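Local coordinates for glucosamine-6-phosphate deaminase (Thermotoga maritima, PDB 1J5X), which belongs to the SIS-domain proteins and is built of two parallel beta sheets with helices packed round them, at residues A[107-112]-A[133-138]; A[149-154]-A[165-170]; A[58-63]-A[85-90]; A[156-161]-A[334-339]; A[114-119]-A[139-144]. All coordinates share one frame; numbering follows the deposited sequence.

Contacts 1, 2, 3 and 5 are buried and lie in the SIS domain; the first three share its five-stranded parallel sheet. Contacts 1 and 3 pair neighbouring strands and the turns or helix starts that follow them, so backbone hydrogen bonds dominate there. Contact 2 sets the chain leaving the edge strand 147-150 against helix 162-179 mainly through apolar and ring contacts, with no hydrogen bond between the segments. Contact 5 joins helices 114-125 and 140-144, with a leucine set against an arginine-glutamate pair, and adjoins contact 1 through N112 and R140. Contact 4 is the surface member: residues 334-339 meet the loop before helix 162-179 through one hydrophobic touch and a water bridge, next to R109 and T110.

Contact 1: residues A[107-112]-A[133-138]; sequences FSRTGN and ITIEEE
T134 turns its hydroxyl toward two consecutive carbonyl groups: OG1 lies 3.0 Å from S108 O and 2.9 Å from R109 O, with one proton for two acceptors within reach. OG1 stands anti to its own backbone N (chi1 177°), and from there it also accepts from E136 N at 3.1 Å, closing an ST turn. The same oxygen thus joins the loop after strand 102-107 to the turn that ends strand 128-134. Backbone bonds flank it. S108 N donates to I133 O at 3.1 Å, the donor almost on the extension of the carbonyl bond, and I135 N reaches a lone pair of R109 O, in its carbonyl plane, at 3.0 Å. On the sheet face carrying F107 and I133 the two side chains lie side by side. I133 CG2 is 3.8 Å from F107 CD2, while CG1 sits over one face of the ring, offset toward its rim. R109 lays its aliphatic part beside I135, CG 3.5 Å from CD1, and its guanidinium goes on to E155 and to the carbonyls of A157 and I158. F107 and I133 are a parallel bridge between adjacent strands of the SIS-domain sheet. The face they share is packed by helices: F107 touches both helix 62-78 and helix 162-179, and I133 meets I167 of the latter.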
# COMPACT_ATOMS: atom_id res chain seq x y z
N PHE A 107 0.03 7.43 10.93
CA PHE A 107 1.16 6.79 10.27
C PHE A 107 2.23 7.78 9.81
O PHE A 107 1.92 8.73 9.11
CB PHE A 107 0.71 6.06 9.00
CG PHE A 107 -0.32 4.98 9.23
CD1 PHE A 107 -1.65 5.31 9.47
CD2 PHE A 107 0.06 3.63 9.22
CE1 PHE A 107 -2.60 4.29 9.70
CE2 PHE A 107 -0.88 2.57 9.45
CZ PHE A 107 -2.22 2.91 9.69
N SER A 108 3.46 7.52 10.19
CA SER A 108 4.58 8.37 9.69
C SER A 108 5.79 7.44 9.91
O SER A 108 6.17 7.19 11.04
CB SER A 108 4.77 9.65 10.54
OG SER A 108 6.03 10.26 10.10
N ARG A 109 6.34 6.96 8.82
CA ARG A 109 7.49 6.04 8.87
C ARG A 109 8.62 6.65 9.70
O ARG A 109 9.09 6.02 10.65
CB ARG A 109 7.97 5.78 7.46
CG ARG A 109 9.22 4.87 7.39
CD ARG A 109 9.56 4.52 5.95
NE ARG A 109 9.70 5.70 5.08
CZ ARG A 109 10.45 5.73 3.98
NH1 ARG A 109 11.14 4.66 3.63
NH2 ARG A 109 10.45 6.80 3.20
N THR A 110 9.04 7.88 9.36
CA THR A 110 10.16 8.52 10.12
C THR A 110 9.67 9.02 11.47
O THR A 110 10.46 9.26 12.41
CB THR A 110 10.80 9.74 9.36
OG1 THR A 110 9.82 10.78 9.26
CG2 THR A 110 11.32 9.34 7.97
N GLY A 111 8.35 9.16 11.60
CA GLY A 111 7.74 9.62 12.85
C GLY A 111 7.86 11.14 13.08
O GLY A 111 7.46 11.64 14.11
N ASN A 112 8.37 11.86 12.10
CA ASN A 112 8.55 13.29 12.31
C ASN A 112 7.80 14.16 11.27
O ASN A 112 7.96 15.39 11.23
CB ASN A 112 10.06 13.61 12.34
CG ASN A 112 10.73 13.12 13.62
OD1 ASN A 112 10.05 13.24 14.74
ND2 ASN A 112 11.91 12.66 13.58
N ILE A 133 1.94 4.86 14.59
CA ILE A 133 2.63 3.83 13.81
C ILE A 133 3.88 4.45 13.17
O ILE A 133 3.75 5.33 12.33
CB ILE A 133 1.73 3.32 12.70
CG1 ILE A 133 0.44 2.74 13.31
CG2 ILE A 133 2.47 2.29 11.80
CD1 ILE A 133 0.62 1.45 14.11
N THR A 134 5.07 3.93 13.51
CA THR A 134 6.29 4.50 12.92
C THR A 134 7.39 3.44 13.02
O THR A 134 7.22 2.44 13.73
CB THR A 134 6.75 5.74 13.79
OG1 THR A 134 7.98 6.28 13.28
CG2 THR A 134 6.91 5.38 15.16
N ILE A 135 8.50 3.62 12.29
CA ILE A 135 9.58 2.63 12.45
C ILE A 135 10.70 3.27 13.29
O ILE A 135 11.72 2.64 13.52
CB ILE A 135 10.20 2.12 11.09
CG1 ILE A 135 10.90 3.22 10.30
CG2 ILE A 135 9.09 1.54 10.23
CD1 ILE A 135 11.48 2.69 9.02
N GLU A 136 10.47 4.48 13.80
CA GLU A 136 11.52 5.20 14.56
C GLU A 136 11.13 5.42 16.01
O GLU A 136 10.31 6.27 16.30
CB GLU A 136 11.79 6.54 13.88
CG GLU A 136 12.49 6.46 12.53
CD GLU A 136 13.90 5.90 12.62
OE1 GLU A 136 14.46 5.84 13.73
OE2 GLU A 136 14.42 5.52 11.56
N GLU A 137 11.74 4.65 16.92
CA GLU A 137 11.39 4.72 18.34
C GLU A 137 11.67 6.02 19.07
O GLU A 137 11.09 6.28 20.12
CB GLU A 137 12.06 3.56 19.12
CG GLU A 137 13.61 3.78 19.27
CD GLU A 137 14.34 2.63 19.96
OE1 GLU A 137 13.66 1.62 20.31
OE2 GLU A 137 15.58 2.74 20.14
N GLU A 138 12.55 6.85 18.53
CA GLU A 138 12.88 8.10 19.18
C GLU A 138 12.18 9.28 18.51
O GLU A 138 12.44 10.45 18.85
CB GLU A 138 14.42 8.34 19.12
CG GLU A 138 15.14 7.23 19.83
CD GLU A 138 16.65 7.45 19.91
OE1 GLU A 138 17.21 8.14 19.00
OE2 GLU A 138 17.22 6.89 20.87

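Contact 2: residues A[149-154]-A[165-170]; sequences LVFPVR and SMILLS
F151 and I167 form the tight part of this contact. I167 CG1 stands over the centre of the phenyl ring, 3.9 Å from the centroid and 12° off the ring normal, a CH-pi contact. The ring edge is occupied too: S170 CB lies in the ring plane, 3.4 Å from F151 CE2, and S170 OG approaches CE2 to 3.3 Å. That hydroxyl is turned back onto its own helix. With OG anti to the carbonyl carbon (chi1 -52°), it donates to M166 O at 2.7 Å, while S170 N donates to the same oxygen at 3.0 Å from the opposite face of the carbonyl plane. The looser half lies further along the chain, where V153 and the selenomethionine M166 cross obliquely. The M166 selenium is 4.0 Å from V153 CG1 and equally far from CG2, a wider spacing than the approaches at the ring edge. P152 and R154, either side of V153 in sequence, are exposed, whereas the touching residues are buried. F34 of helix 27-35 also meets the F151 ring. No hydrogen bond crosses between 149-154 and 165-170. The chain leaving the edge strand is held to helix 162-179 by dispersion and ring contacts, and the serine hydroxyl set against the aromatic edge has its proton engaged by a carbonyl of its own helix.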
# COMPACT_ATOMS: atom_id res chain seq x y z
N LEU A 149 3.44 2.47 18.51
CA LEU A 149 3.58 1.11 18.02
C LEU A 149 4.73 1.22 17.05
O LEU A 149 4.54 1.53 15.88
CB LEU A 149 2.30 0.66 17.28
CG LEU A 149 2.40 -0.70 16.57
CD1 LEU A 149 3.10 -1.72 17.49
CD2 LEU A 149 0.99 -1.19 16.18
N VAL A 150 5.94 1.01 17.56
CA VAL A 150 7.10 1.10 16.73
C VAL A 150 7.39 -0.25 16.06
O VAL A 150 7.51 -1.27 16.73
CB VAL A 150 8.31 1.53 17.58
CG1 VAL A 150 9.50 1.78 16.65
CG2 VAL A 150 7.97 2.81 18.38
N PHE A 151 7.52 -0.25 14.74
CA PHE A 151 7.78 -1.48 13.99
C PHE A 151 9.25 -1.72 13.86
O PHE A 151 10.00 -0.82 13.48
CB PHE A 151 7.18 -1.41 12.61
CG PHE A 151 5.70 -1.59 12.62
CD1 PHE A 151 4.90 -0.61 13.19
CD2 PHE A 151 5.16 -2.77 12.17
CE1 PHE A 151 3.54 -0.79 13.34
CE2 PHE A 151 3.76 -2.99 12.30
CZ PHE A 151 2.96 -1.97 12.91
N PRO A 152 9.68 -2.96 14.12
CA PRO A 152 11.10 -3.31 14.02
C PRO A 152 11.44 -3.58 12.58
O PRO A 152 11.70 -4.72 12.18
CB PRO A 152 11.19 -4.52 14.96
CG PRO A 152 9.85 -5.27 14.69
CD PRO A 152 8.86 -4.06 14.69
N VAL A 153 11.41 -2.53 11.78
CA VAL A 153 11.67 -2.67 10.36
C VAL A 153 12.73 -1.64 9.98
O VAL A 153 12.57 -0.44 10.31
CB VAL A 153 10.40 -2.32 9.55
CG1 VAL A 153 10.67 -2.30 8.09
CG2 VAL A 153 9.27 -3.34 9.87
N ARG A 154 13.78 -2.07 9.31
CA ARG A 154 14.79 -1.08 8.86
C ARG A 154 14.56 -0.75 7.44
O ARG A 154 14.72 -1.59 6.58
CB ARG A 154 16.22 -1.63 9.00
CG ARG A 154 16.83 -1.34 10.34
CD ARG A 154 18.41 -1.39 10.35
NE ARG A 154 18.92 -1.01 11.68
CZ ARG A 154 18.97 -1.80 12.76
NH1 ARG A 154 18.56 -3.07 12.71
NH2 ARG A 154 19.42 -1.30 13.92
N SER A 165 4.21 -3.03 3.07
CA SER A 165 3.75 -4.43 3.16
C SER A 165 3.80 -4.95 4.56
O SER A 165 2.87 -5.61 5.04
CB SER A 165 4.61 -5.32 2.26
OG SER A 165 4.52 -4.90 0.90
N MSE A 166 4.93 -4.74 5.24
CA MSE A 166 5.00 -5.24 6.59
C MSE A 166 4.07 -4.59 7.60
O MSE A 166 3.54 -5.26 8.49
CB MSE A 166 6.51 -5.23 7.07
CG MSE A 166 7.32 -6.08 6.15
SE MSE A 166 9.28 -5.79 6.69
CE MSE A 166 10.01 -7.25 5.66
N ILE A 167 3.83 -3.28 7.49
CA ILE A 167 2.94 -2.67 8.46
C ILE A 167 1.50 -3.15 8.07
O ILE A 167 0.70 -3.48 8.95
CB ILE A 167 3.01 -1.11 8.40
CG1 ILE A 167 4.39 -0.66 9.02
CG2 ILE A 167 1.85 -0.48 9.24
CD1 ILE A 167 4.71 0.78 8.70
N LEU A 168 1.23 -3.22 6.79
CA LEU A 168 -0.13 -3.66 6.34
C LEU A 168 -0.40 -5.10 6.85
O LEU A 168 -1.46 -5.37 7.46
CB LEU A 168 -0.22 -3.55 4.82
CG LEU A 168 -1.59 -3.96 4.23
CD1 LEU A 168 -2.71 -3.17 4.93
CD2 LEU A 168 -1.61 -3.77 2.73
N LEU A 169 0.56 -5.97 6.63
CA LEU A 169 0.43 -7.35 7.12
C LEU A 169 0.15 -7.34 8.60
O LEU A 169 -0.75 -8.05 9.11
CB LEU A 169 1.71 -8.09 6.86
CG LEU A 169 1.91 -9.38 7.66
CD1 LEU A 169 0.81 -10.39 7.21
CD2 LEU A 169 3.27 -9.97 7.31
N SER A 170 0.93 -6.56 9.35
CA SER A 170 0.72 -6.55 10.79
C SER A 170 -0.66 -6.08 11.25
O SER A 170 -1.26 -6.68 12.17
CB SER A 170 1.78 -5.63 11.50
OG SER A 170 3.10 -6.00 11.10

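Contact 3: residues A[58-63]-A[85-90]; sequences VGCGSS and IPAGEV
V58 and A87 meet through one valine branch. CG1 of V58 stands anti to the backbone N (chi1 177°), which carries it across to 3.6 Å from A87 CA and 3.7 Å from A87 CB. The same methyl also approaches V90, whose CG2 branch, anti to the carbonyl carbon, comes within 4.0 Å. V58 CG1 is therefore shared between two residues one turn of chain apart. A87 CB has a second neighbour in C60: with SG anti to the carbonyl carbon and beside the backbone N (chi1 -57°), the sulfur lies 3.7 Å from the alanine methyl. A87 CB is thus touched by a methyl and a thiol from residues two apart in the sequence.

Two backbone bonds fix the pairing of the segments. G59 N donates to I85 O at 3.3 Å, and A87 N returns a bond to G59 O at 2.9 Å. In the second bond, where strand 81-86 gives way to helix 87-91, the donor stands above the carbonyl plane, 53° out of it. P86 CA makes a CA-H...O contact with the same G59 O.

Strands 54-59 and 81-86 are the parallel neighbours of a beta-alpha-beta crossover through helix 62-78, with G61 at the N-cap of that helix. Strand 81-86 is outermost in the sheet within this chain, while V58 pairs on its other side with strand 102-107. Helix 114-125 packs alongside, with V116 touching A87, and A119 and L123 touching V90.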
# COMPACT_ATOMS: atom_id res chain seq x y z
N VAL A 58 -4.88 7.79 9.61
CA VAL A 58 -4.48 9.13 9.11
C VAL A 58 -3.01 9.12 8.69
O VAL A 58 -2.18 8.66 9.48
CB VAL A 58 -4.66 10.14 10.31
CG1 VAL A 58 -4.21 11.55 9.92
CG2 VAL A 58 -6.18 10.15 10.76
N GLY A 59 -2.69 9.62 7.51
CA GLY A 59 -1.28 9.59 7.11
C GLY A 59 -1.06 10.37 5.84
O GLY A 59 -2.03 10.91 5.32
N CYS A 60 0.19 10.43 5.35
CA CYS A 60 0.55 11.17 4.13
C CYS A 60 1.28 10.31 3.11
O CYS A 60 2.10 9.45 3.50
CB CYS A 60 1.51 12.34 4.44
SG CYS A 60 0.85 13.52 5.66
N GLY A 61 0.97 10.54 1.83
CA GLY A 61 1.67 9.83 0.74
C GLY A 61 1.47 8.33 0.85
O GLY A 61 0.31 7.85 0.98
N SER A 62 2.56 7.56 0.75
CA SER A 62 2.44 6.09 0.90
C SER A 62 1.74 5.72 2.19
O SER A 62 1.05 4.68 2.24
CB SER A 62 3.80 5.36 0.92
OG SER A 62 4.49 5.73 -0.23
N SER A 63 1.93 6.53 3.25
CA SER A 63 1.29 6.19 4.53
C SER A 63 -0.23 6.48 4.49
O SER A 63 -1.02 5.94 5.26
CB SER A 63 1.95 6.93 5.68
OG SER A 63 3.12 6.22 6.15
N ILE A 85 -7.92 9.42 6.19
CA ILE A 85 -7.87 10.87 5.92
C ILE A 85 -6.42 11.32 5.72
O ILE A 85 -5.54 10.92 6.52
CB ILE A 85 -8.39 11.69 7.16
CG1 ILE A 85 -9.75 11.09 7.63
CG2 ILE A 85 -8.51 13.22 6.82
CD1 ILE A 85 -10.24 11.55 9.03
N PRO A 86 -6.18 12.12 4.68
CA PRO A 86 -4.79 12.61 4.48
C PRO A 86 -4.50 13.46 5.73
O PRO A 86 -5.36 14.23 6.14
CB PRO A 86 -4.88 13.48 3.22
CG PRO A 86 -6.03 12.83 2.43
CD PRO A 86 -7.04 12.48 3.53
N ALA A 87 -3.30 13.35 6.31
CA ALA A 87 -3.08 14.07 7.56
C ALA A 87 -3.22 15.57 7.51
O ALA A 87 -3.58 16.16 8.54
CB ALA A 87 -1.73 13.71 8.24
N GLY A 88 -2.90 16.17 6.37
CA GLY A 88 -3.04 17.62 6.24
C GLY A 88 -4.47 18.09 6.48
O GLY A 88 -4.69 19.16 7.04
N GLU A 89 -5.47 17.31 6.05
CA GLU A 89 -6.86 17.72 6.27
C GLU A 89 -7.22 17.72 7.77
O GLU A 89 -8.04 18.52 8.22
CB GLU A 89 -7.81 16.80 5.47
CG GLU A 89 -7.47 16.92 3.94
CD GLU A 89 -8.48 16.21 3.06
OE1 GLU A 89 -9.35 15.46 3.61
OE2 GLU A 89 -8.38 16.39 1.83
N VAL A 90 -6.61 16.82 8.53
CA VAL A 90 -6.88 16.77 9.95
C VAL A 90 -6.09 17.92 10.62
O VAL A 90 -6.61 18.64 11.46
CB VAL A 90 -6.41 15.42 10.58
CG1 VAL A 90 -6.65 15.43 12.10
CG2 VAL A 90 -7.21 14.19 9.93

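Contact 4: residues A[156-161]-A[334-339]; sequences EAIVMT and PHLEKT
I158 and L336 meet at a slant, methyl against methylene. The CG2 branch of I158, anti to its backbone N, lies 3.8 Å from L336 CB and 4.1 Å from L336 CD1. K338 approaches differently. Its chain is extended beyond CG and runs past the backbone of the other segment, CE resting 3.6 Å from E156 O and 3.7 Å from A157 O. The ammonium group is thereby delivered beyond these carbonyls to the E155 backbone oxygen, with which NZ forms a hydrogen bond. E156 is bent in its side chain, and its carboxylate faces the lysine at a distance: E156 OE1 and K338 NZ are 4.5 Å apart, too far for a salt bridge. Water 1 bridges the two groups, accepting from K338 NZ at 2.7 Å and donating to E156 OE1 at 2.6 Å. The contact thus combines a small, partly exposed hydrophobic touch with a charge pair linked through solvent. No direct hydrogen bond joins the two segments; the polar link between them runs through water, while K338 NZ and T339 OG1 bond to E155 O and T110 OG1.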
# COMPACT_ATOMS: atom_id res chain seq x y z
N GLU A 156 15.56 2.35 4.83
CA GLU A 156 16.38 3.54 4.54
C GLU A 156 16.10 4.35 3.32
O GLU A 156 16.38 5.56 3.29
CB GLU A 156 17.83 3.08 4.35
CG GLU A 156 18.39 2.37 5.49
CD GLU A 156 18.37 3.24 6.64
OE1 GLU A 156 18.51 4.48 6.44
OE2 GLU A 156 18.21 2.71 7.75
N ALA A 157 15.62 3.70 2.28
CA ALA A 157 15.43 4.40 1.05
C ALA A 157 14.36 5.47 1.16
O ALA A 157 13.51 5.41 2.08
CB ALA A 157 15.10 3.42 -0.03
N ILE A 158 14.43 6.43 0.23
CA ILE A 158 13.44 7.51 0.14
C ILE A 158 12.07 6.87 -0.11
O ILE A 158 11.10 7.20 0.57
CB ILE A 158 13.71 8.47 -1.09
CG1 ILE A 158 15.02 9.21 -0.90
CG2 ILE A 158 12.57 9.51 -1.25
CD1 ILE A 158 15.29 9.52 0.58
N VAL A 159 11.98 5.99 -1.10
CA VAL A 159 10.70 5.35 -1.41
C VAL A 159 10.37 4.22 -0.47
O VAL A 159 11.20 3.35 -0.16
CB VAL A 159 10.71 4.86 -2.86
CG1 VAL A 159 9.39 4.18 -3.23
CG2 VAL A 159 10.97 6.05 -3.77
N MSE A 160 9.13 4.24 0.04
CA MSE A 160 8.68 3.17 0.91
C MSE A 160 8.41 1.94 0.08
O MSE A 160 7.77 2.01 -0.96
CB MSE A 160 7.40 3.60 1.66
CG MSE A 160 7.73 4.38 2.88
SE MSE A 160 6.08 5.11 3.75
CE MSE A 160 5.13 3.41 3.71
N THR A 161 8.89 0.78 0.57
CA THR A 161 8.70 -0.45 -0.14
C THR A 161 8.19 -1.47 0.87
O THR A 161 6.96 -1.59 1.09
CB THR A 161 10.06 -0.95 -0.86
OG1 THR A 161 11.14 -1.01 0.08
CG2 THR A 161 10.42 0.00 -1.99
N PRO A 334 13.76 12.89 -7.96
CA PRO A 334 13.93 14.35 -7.89
C PRO A 334 13.03 14.93 -6.80
O PRO A 334 11.91 14.45 -6.61
CB PRO A 334 13.42 14.85 -9.23
CG PRO A 334 13.29 13.68 -10.09
CD PRO A 334 13.07 12.51 -9.20
N HIS A 335 13.51 15.97 -6.12
CA HIS A 335 12.77 16.75 -5.09
C HIS A 335 12.25 16.14 -3.80
O HIS A 335 11.79 16.88 -2.92
CB HIS A 335 11.56 17.45 -5.72
CG HIS A 335 11.67 17.67 -7.20
ND1 HIS A 335 12.72 18.35 -7.78
CD2 HIS A 335 10.81 17.36 -8.21
CE1 HIS A 335 12.51 18.44 -9.09
NE2 HIS A 335 11.36 17.85 -9.37
N LEU A 336 12.27 14.81 -3.68
CA LEU A 336 11.75 14.16 -2.48
C LEU A 336 12.63 14.12 -1.25
O LEU A 336 13.85 14.00 -1.36
CB LEU A 336 11.37 12.72 -2.79
CG LEU A 336 10.36 12.54 -3.94
CD1 LEU A 336 9.86 11.11 -3.91
CD2 LEU A 336 9.21 13.52 -3.82
N GLU A 337 11.99 14.13 -0.08
CA GLU A 337 12.66 14.08 1.22
C GLU A 337 12.06 12.95 2.07
O GLU A 337 10.85 12.72 2.01
CB GLU A 337 12.45 15.40 1.97
CG GLU A 337 12.89 16.64 1.21
CD GLU A 337 12.48 17.92 1.95
OE1 GLU A 337 11.26 18.23 1.96
OE2 GLU A 337 13.36 18.60 2.52
N LYS A 338 12.85 12.26 2.89
CA LYS A 338 12.23 11.19 3.70
C LYS A 338 11.18 11.78 4.66
O LYS A 338 10.04 11.29 4.77
CB LYS A 338 13.29 10.42 4.50
CG LYS A 338 13.14 8.89 4.46
CD LYS A 338 13.77 8.21 5.69
CE LYS A 338 13.77 6.67 5.55
NZ LYS A 338 14.23 5.94 6.77
N THR A 339 11.56 12.84 5.37
CA THR A 339 10.63 13.46 6.30
C THR A 339 10.15 14.76 5.68
O THR A 339 10.98 15.66 5.40
CB THR A 339 11.28 13.74 7.67
OG1 THR A 339 11.66 12.51 8.26
CG2 THR A 339 10.28 14.39 8.63
O HOH W 1 16.78 5.81 7.78

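Contact 5: residues A[114-119]-A[139-144]; sequences TEVLLA and SRLAKE
L117 CD1 lies over one face of the R140 guanidinium, 3.3 Å above its plane and offset toward the rim, close to NE. The edge of the group is taken by E144, one helical turn on, with its CD in the guanidinium plane. The grip is side-on: R140 NE donates to E144 OE2 at 2.7 Å and R140 NH2 to the syn lone pair of E144 OE1 at 2.9 Å, together a salt bridge. The bend of the arginine at chi3 (48°) places NE where this pairing can form, and the leucine methyl lies against one face, near NE. The other leucine branch reaches into the helix start: L117 CD2 is 3.6 Å from L141 N and also nears E144 OE1. L117 thus carries the contact, one methyl at the guanidinium face and the other near L141 N. Water 2 adds a polar link, donating to L117 O at 3.1 Å and to E144 OE1 at 2.6 Å. On the buried side V116 CG1 and L141 CD2 touch at 4.1 Å. S139 is the N-cap of helix 140-144, its OG accepting from A142 N, and N112 OD1 takes R140 N. The two helical segments run nearly parallel, 9° apart, with axes 10.4 Å from each other. Helix 114-125 packs on strand 102-107 through V116 and A119 and touches helix 87-91; helix 140-144 follows strand 128-134 and leads to strand 147-150.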
# COMPACT_ATOMS: atom_id res chain seq x y z
N THR A 114 5.55 16.54 9.78
CA THR A 114 4.86 17.64 10.43
C THR A 114 3.33 17.55 10.45
O THR A 114 2.72 17.74 11.49
CB THR A 114 5.23 18.98 9.81
OG1 THR A 114 6.68 19.11 9.73
CG2 THR A 114 4.69 20.07 10.70
N GLU A 115 2.76 17.23 9.29
CA GLU A 115 1.31 17.12 9.19
C GLU A 115 0.74 16.04 10.12
O GLU A 115 -0.34 16.20 10.66
CB GLU A 115 0.96 16.84 7.74
CG GLU A 115 1.15 18.05 6.86
CD GLU A 115 1.24 17.64 5.41
OE1 GLU A 115 0.17 17.22 4.88
OE2 GLU A 115 2.33 17.67 4.80
N VAL A 116 1.49 14.95 10.32
CA VAL A 116 1.00 13.84 11.15
C VAL A 116 1.07 14.25 12.60
O VAL A 116 0.20 13.89 13.39
CB VAL A 116 1.83 12.54 10.87
CG1 VAL A 116 1.35 11.37 11.78
CG2 VAL A 116 1.64 12.17 9.43
N LEU A 117 2.14 15.00 12.97
CA LEU A 117 2.24 15.47 14.34
C LEU A 117 1.17 16.54 14.63
O LEU A 117 0.60 16.62 15.73
CB LEU A 117 3.67 16.04 14.58
CG LEU A 117 4.66 14.86 14.61
CD1 LEU A 117 6.11 15.49 14.61
CD2 LEU A 117 4.40 14.01 15.85
N LEU A 118 0.88 17.37 13.64
CA LEU A 118 -0.17 18.36 13.88
C LEU A 118 -1.50 17.64 14.03
O LEU A 118 -2.32 17.99 14.89
CB LEU A 118 -0.28 19.34 12.72
CG LEU A 118 0.93 20.29 12.63
CD1 LEU A 118 0.93 21.03 11.29
CD2 LEU A 118 0.87 21.27 13.80
N ALA A 119 -1.71 16.65 13.16
CA ALA A 119 -2.96 15.87 13.25
C ALA A 119 -3.10 15.19 14.61
O ALA A 119 -4.17 15.15 15.20
CB ALA A 119 -3.00 14.80 12.07
N SER A 139 11.27 8.99 17.56
CA SER A 139 10.61 10.08 16.83
C SER A 139 9.54 10.76 17.66
O SER A 139 9.10 10.27 18.68
CB SER A 139 9.96 9.56 15.52
OG SER A 139 8.90 8.68 15.87
N ARG A 140 9.18 11.95 17.22
CA ARG A 140 8.15 12.71 17.91
C ARG A 140 6.82 11.88 17.92
O ARG A 140 6.12 11.90 18.91
CB ARG A 140 7.92 14.04 17.19
CG ARG A 140 9.08 15.05 17.45
CD ARG A 140 8.71 16.42 16.95
NE ARG A 140 7.37 16.76 17.43
CZ ARG A 140 6.70 17.85 17.07
NH1 ARG A 140 7.25 18.72 16.24
NH2 ARG A 140 5.45 18.05 17.53
N LEU A 141 6.50 11.20 16.83
CA LEU A 141 5.23 10.39 16.89
C LEU A 141 5.31 9.29 17.96
O LEU A 141 4.34 8.99 18.68
CB LEU A 141 4.92 9.80 15.49
CG LEU A 141 3.52 9.11 15.39
CD1 LEU A 141 2.47 10.13 15.71
CD2 LEU A 141 3.26 8.51 14.00
N ALA A 142 6.49 8.67 18.09
CA ALA A 142 6.66 7.63 19.10
C ALA A 142 6.48 8.23 20.49
O ALA A 142 5.91 7.61 21.39
CB ALA A 142 8.07 6.94 19.00
N LYS A 143 6.95 9.46 20.64
CA LYS A 143 6.89 10.11 21.94
C LYS A 143 5.62 10.91 22.22
O LYS A 143 5.29 11.08 23.39
CB LYS A 143 8.12 11.04 22.10
CG LYS A 143 9.43 10.30 22.23
CD LYS A 143 10.66 11.21 21.93
CE LYS A 143 11.98 10.54 22.45
NZ LYS A 143 13.21 11.27 21.95
N GLU A 144 4.88 11.33 21.17
CA GLU A 144 3.67 12.17 21.35
C GLU A 144 2.31 11.50 21.16
O GLU A 144 1.28 12.08 21.51
CB GLU A 144 3.79 13.38 20.43
CG GLU A 144 4.86 14.39 20.95
CD GLU A 144 5.32 15.38 19.88
OE1 GLU A 144 4.47 15.87 19.12
OE2 GLU A 144 6.56 15.67 19.80
O HOH W 2 2.00 15.54 18.23